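Local coordinates for oligopeptide ABC transporter, periplasmic oligopeptide-binding protein, putative (Thermotoga maritima MSB8, PDB 5IPW), which probably binds oligopeptides in the periplasm as the solute-binding component of an ABC-type peptide transporter, at residues E214-T219 with F224-D229. Residues are numbered along the deposited sequence; the frame is centred on the assembly and turned at random.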
ATOM      1  N   GLU A 214      15.365 -28.729  21.982  1.00 85.75           N
ATOM      2  CA  GLU A 214      16.469 -29.111  21.108  1.00 86.94           C
ATOM      3  C   GLU A 214      15.930 -29.623  19.782  1.00 81.07           C
ATOM      4  O   GLU A 214      14.852 -30.228  19.730  1.00 73.47           O
ATOM      5  CB  GLU A 214      17.341 -30.170  21.782  1.00 92.66           C
ATOM      6  CG  GLU A 214      17.921 -29.715  23.115  1.00 96.89           C
ATOM      7  CD  GLU A 214      18.864 -30.729  23.734  1.00 99.96           C
ATOM      8  OE1 GLU A 214      18.850 -31.905  23.311  1.00103.02           O
ATOM      9  OE2 GLU A 214      19.621 -30.348  24.652  1.00100.40           O
ATOM     10  N   GLY A 215      16.676 -29.351  18.714  1.00 79.95           N
ATOM     11  CA  GLY A 215      16.264 -29.708  17.357  1.00 82.91           C
ATOM     12  C   GLY A 215      15.289 -28.719  16.737  1.00 84.18           C
ATOM     13  O   GLY A 215      14.823 -28.923  15.614  1.00 82.57           O
ATOM     14  N   VAL A 216      14.979 -27.648  17.473  1.00 84.91           N
ATOM     15  CA  VAL A 216      14.082 -26.590  16.996  1.00 81.62           C
ATOM     16  C   VAL A 216      14.637 -25.190  17.298  1.00 77.13           C
ATOM     17  O   VAL A 216      14.735 -24.368  16.390  1.00 78.10           O
ATOM     18  CB  VAL A 216      12.648 -26.740  17.564  1.00 81.71           C
ATOM     19  CG1 VAL A 216      12.665 -26.875  19.067  1.00 84.81           C
ATOM     20  CG2 VAL A 216      11.769 -25.562  17.162  1.00 82.04           C
ATOM     21  N   HIS A 217      14.994 -24.922  18.556  1.00 73.35           N
ATOM     22  CA  HIS A 217      15.510 -23.611  18.962  1.00 70.69           C
ATOM     23  C   HIS A 217      17.013 -23.718  19.201  1.00 72.71           C
ATOM     24  O   HIS A 217      17.449 -24.212  20.244  1.00 73.59           O
ATOM     25  CB  HIS A 217      14.816 -23.100  20.236  1.00 66.39           C
ATOM     26  CG  HIS A 217      13.328 -22.976  20.115  1.00 63.04           C
ATOM     27  ND1 HIS A 217      12.460 -23.518  21.037  1.00 60.64           N
ATOM     28  CD2 HIS A 217      12.553 -22.383  19.176  1.00 61.94           C
ATOM     29  CE1 HIS A 217      11.216 -23.266  20.673  1.00 59.75           C
ATOM     30  NE2 HIS A 217      11.245 -22.582  19.545  1.00 59.78           N
ATOM     31  N   ASN A 218      17.799 -23.258  18.230  1.00 73.90           N
ATOM     32  CA  ASN A 218      19.262 -23.322  18.322  1.00 77.10           C
ATOM     33  C   ASN A 218      19.842 -22.172  19.123  1.00 74.50           C
ATOM     34  O   ASN A 218      20.830 -22.341  19.827  1.00 76.30           O
ATOM     35  CB  ASN A 218      19.903 -23.370  16.929  1.00 80.60           C
ATOM     36  CG  ASN A 218      20.019 -24.789  16.395  1.00 83.96           C
ATOM     37  OD1 ASN A 218      20.776 -25.598  16.931  1.00 84.50           O
ATOM     38  ND2 ASN A 218      19.266 -25.101  15.339  1.00 85.55           N
ATOM     39  N   THR A 219      19.230 -21.003  19.001  1.00 74.41           N
ATOM     40  CA  THR A 219      19.614 -19.840  19.793  1.00 71.98           C
ATOM     41  C   THR A 219      18.385 -19.329  20.538  1.00 69.16           C
ATOM     42  O   THR A 219      17.282 -19.848  20.354  1.00 66.98           O
ATOM     43  CB  THR A 219      20.247 -18.729  18.923  1.00 74.73           C
ATOM     44  OG1 THR A 219      20.372 -17.522  19.690  1.00 76.80           O
ATOM     45  CG2 THR A 219      19.422 -18.445  17.663  1.00 75.18           C
ATOM     46  N   PHE A 224      12.510 -16.797  20.966  1.00 50.18           N
ATOM     47  CA  PHE A 224      11.775 -15.546  21.063  1.00 50.63           C
ATOM     48  C   PHE A 224      10.858 -15.330  19.870  1.00 51.12           C
ATOM     49  O   PHE A 224       9.683 -15.013  20.047  1.00 52.59           O
ATOM     50  CB  PHE A 224      12.714 -14.349  21.203  1.00 50.90           C
ATOM     51  CG  PHE A 224      11.999 -13.070  21.519  1.00 49.75           C
ATOM     52  CD1 PHE A 224      11.508 -12.264  20.501  1.00 49.81           C
ATOM     53  CD2 PHE A 224      11.793 -12.683  22.834  1.00 50.15           C
ATOM     54  CE1 PHE A 224      10.835 -11.088  20.787  1.00 49.83           C
ATOM     55  CE2 PHE A 224      11.125 -11.505  23.129  1.00 50.64           C
ATOM     56  CZ  PHE A 224      10.643 -10.708  22.103  1.00 50.08           C
ATOM     57  N   ASN A 225      11.399 -15.494  18.668  1.00 50.86           N
ATOM     58  CA  ASN A 225      10.622 -15.305  17.445  1.00 50.98           C
ATOM     59  C   ASN A 225       9.496 -16.327  17.288  1.00 49.88           C
ATOM     60  O   ASN A 225       8.464 -16.013  16.701  1.00 49.84           O
ATOM     61  CB  ASN A 225      11.528 -15.333  16.212  1.00 52.51           C
ATOM     62  CG  ASN A 225      12.529 -14.184  16.189  1.00 55.67           C
ATOM     63  OD1 ASN A 225      12.257 -13.079  16.669  1.00 56.49           O
ATOM     64  ND2 ASN A 225      13.698 -14.441  15.621  1.00 58.52           N
ATOM     65  N   ASP A 226       9.691 -17.535  17.810  1.00 49.57           N
ATOM     66  CA  ASP A 226       8.628 -18.552  17.818  1.00 52.56           C
ATOM     67  C   ASP A 226       7.510 -18.163  18.755  1.00 51.65           C
ATOM     68  O   ASP A 226       6.333 -18.403  18.471  1.00 52.18           O
ATOM     69  CB  ASP A 226       9.153 -19.929  18.250  1.00 54.87           C
ATOM     70  CG  ASP A 226       9.490 -20.824  17.074  1.00 58.81           C
ATOM     71  OD1 ASP A 226       9.959 -20.310  16.033  1.00 57.50           O
ATOM     72  OD2 ASP A 226       9.285 -22.053  17.203  1.00 65.20           O
ATOM     73  N   LYS A 227       7.895 -17.588  19.886  1.00 48.09           N
ATOM     74  CA  LYS A 227       6.941 -17.125  20.874  1.00 46.46           C
ATOM     75  C   LYS A 227       6.236 -15.849  20.431  1.00 43.16           C
ATOM     76  O   LYS A 227       5.050 -15.677  20.695  1.00 40.81           O
ATOM     77  CB  LYS A 227       7.643 -16.912  22.218  1.00 46.04           C
ATOM     78  CG  LYS A 227       8.152 -18.202  22.835  1.00 45.45           C
ATOM     79  CD  LYS A 227       7.017 -19.159  23.155  1.00 45.69           C
ATOM     80  CE  LYS A 227       7.532 -20.477  23.698  1.00 45.74           C
ATOM     81  NZ  LYS A 227       6.441 -21.486  23.750  1.00 45.78           N
ATOM     82  N   ASN A 228       6.955 -14.969  19.746  1.00 41.38           N
ATOM     83  CA  ASN A 228       6.370 -13.721  19.273  1.00 42.01           C
ATOM     84  C   ASN A 228       5.822 -13.871  17.855  1.00 42.82           C
ATOM     85  O   ASN A 228       5.749 -12.897  17.118  1.00 42.93           O
ATOM     86  CB  ASN A 228       7.400 -12.581  19.338  1.00 40.54           C
ATOM     87  CG  ASN A 228       6.767 -11.205  19.167  1.00 40.96           C
ATOM     88  OD1 ASN A 228       5.638 -10.962  19.607  1.00 40.77           O
ATOM     89  ND2 ASN A 228       7.492 -10.295  18.523  1.00 39.84           N
ATOM     90  N   ASP A 229       5.428 -15.092  17.491  1.00 45.17           N
ATOM     91  CA  ASP A 229       4.901 -15.400  16.162  1.00 47.40           C
ATOM     92  C   ASP A 229       3.376 -15.384  16.213  1.00 45.91           C
ATOM     93  O   ASP A 229       2.761 -16.308  16.752  1.00 45.34           O
ATOM     94  CB  ASP A 229       5.401 -16.786  15.723  1.00 50.40           C
ATOM     95  CG  ASP A 229       5.079 -17.101  14.275  1.00 52.28           C
ATOM     96  OD1 ASP A 229       3.956 -16.810  13.821  1.00 54.11           O
ATOM     97  OD2 ASP A 229       5.947 -17.661  13.581  1.00 55.94           O
TER
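A histidine–carboxylate hydrogen bond ties the loop leading into helix 220-227 to that helix's own last turn: NE2 of His-217 donates to OD2 of Asp-226 over 3.1 Å, with an N-H...O angle of 152°. The oxygen lies close to the imidazole plane, slightly tilted from it, while the N-H comes from well above the carboxylate plane, the two planes being nearly perpendicular at 84°. A chi1 of -58° sets the ring of His-217 trans to its own carbonyl carbon and swings NE2 toward the helix. CG of Asp-226 also lies at this edge, 3.5 Å from NE2 of His-217, with CB of Asp-226 close behind. Over one face of the imidazole, displaced toward its rim, sits CG2 of Val-216, which reaches OD2 of Asp-226 more loosely, at 4.3 Å. The other ring nitrogen, ND1, takes a weak hydrogen bond from the backbone N of Val-213, so the ring is held at two points of its rim. A leucine in place of His-217 would probably leave the Asp-226 carboxylate without this donor and the loop less firmly tied to the helix. At the start of the helix Thr-219 occupies the N-cap position, its OG1 weakly bonded to the N of Val-221. The contact lies at the protein surface; farther along, Phe-224 turns away from the loop to pack against helices 192-195 and 129-140, and Asp-229, just past the helix, forms a salt bridge with Arg-73 at the start of helix 73-80.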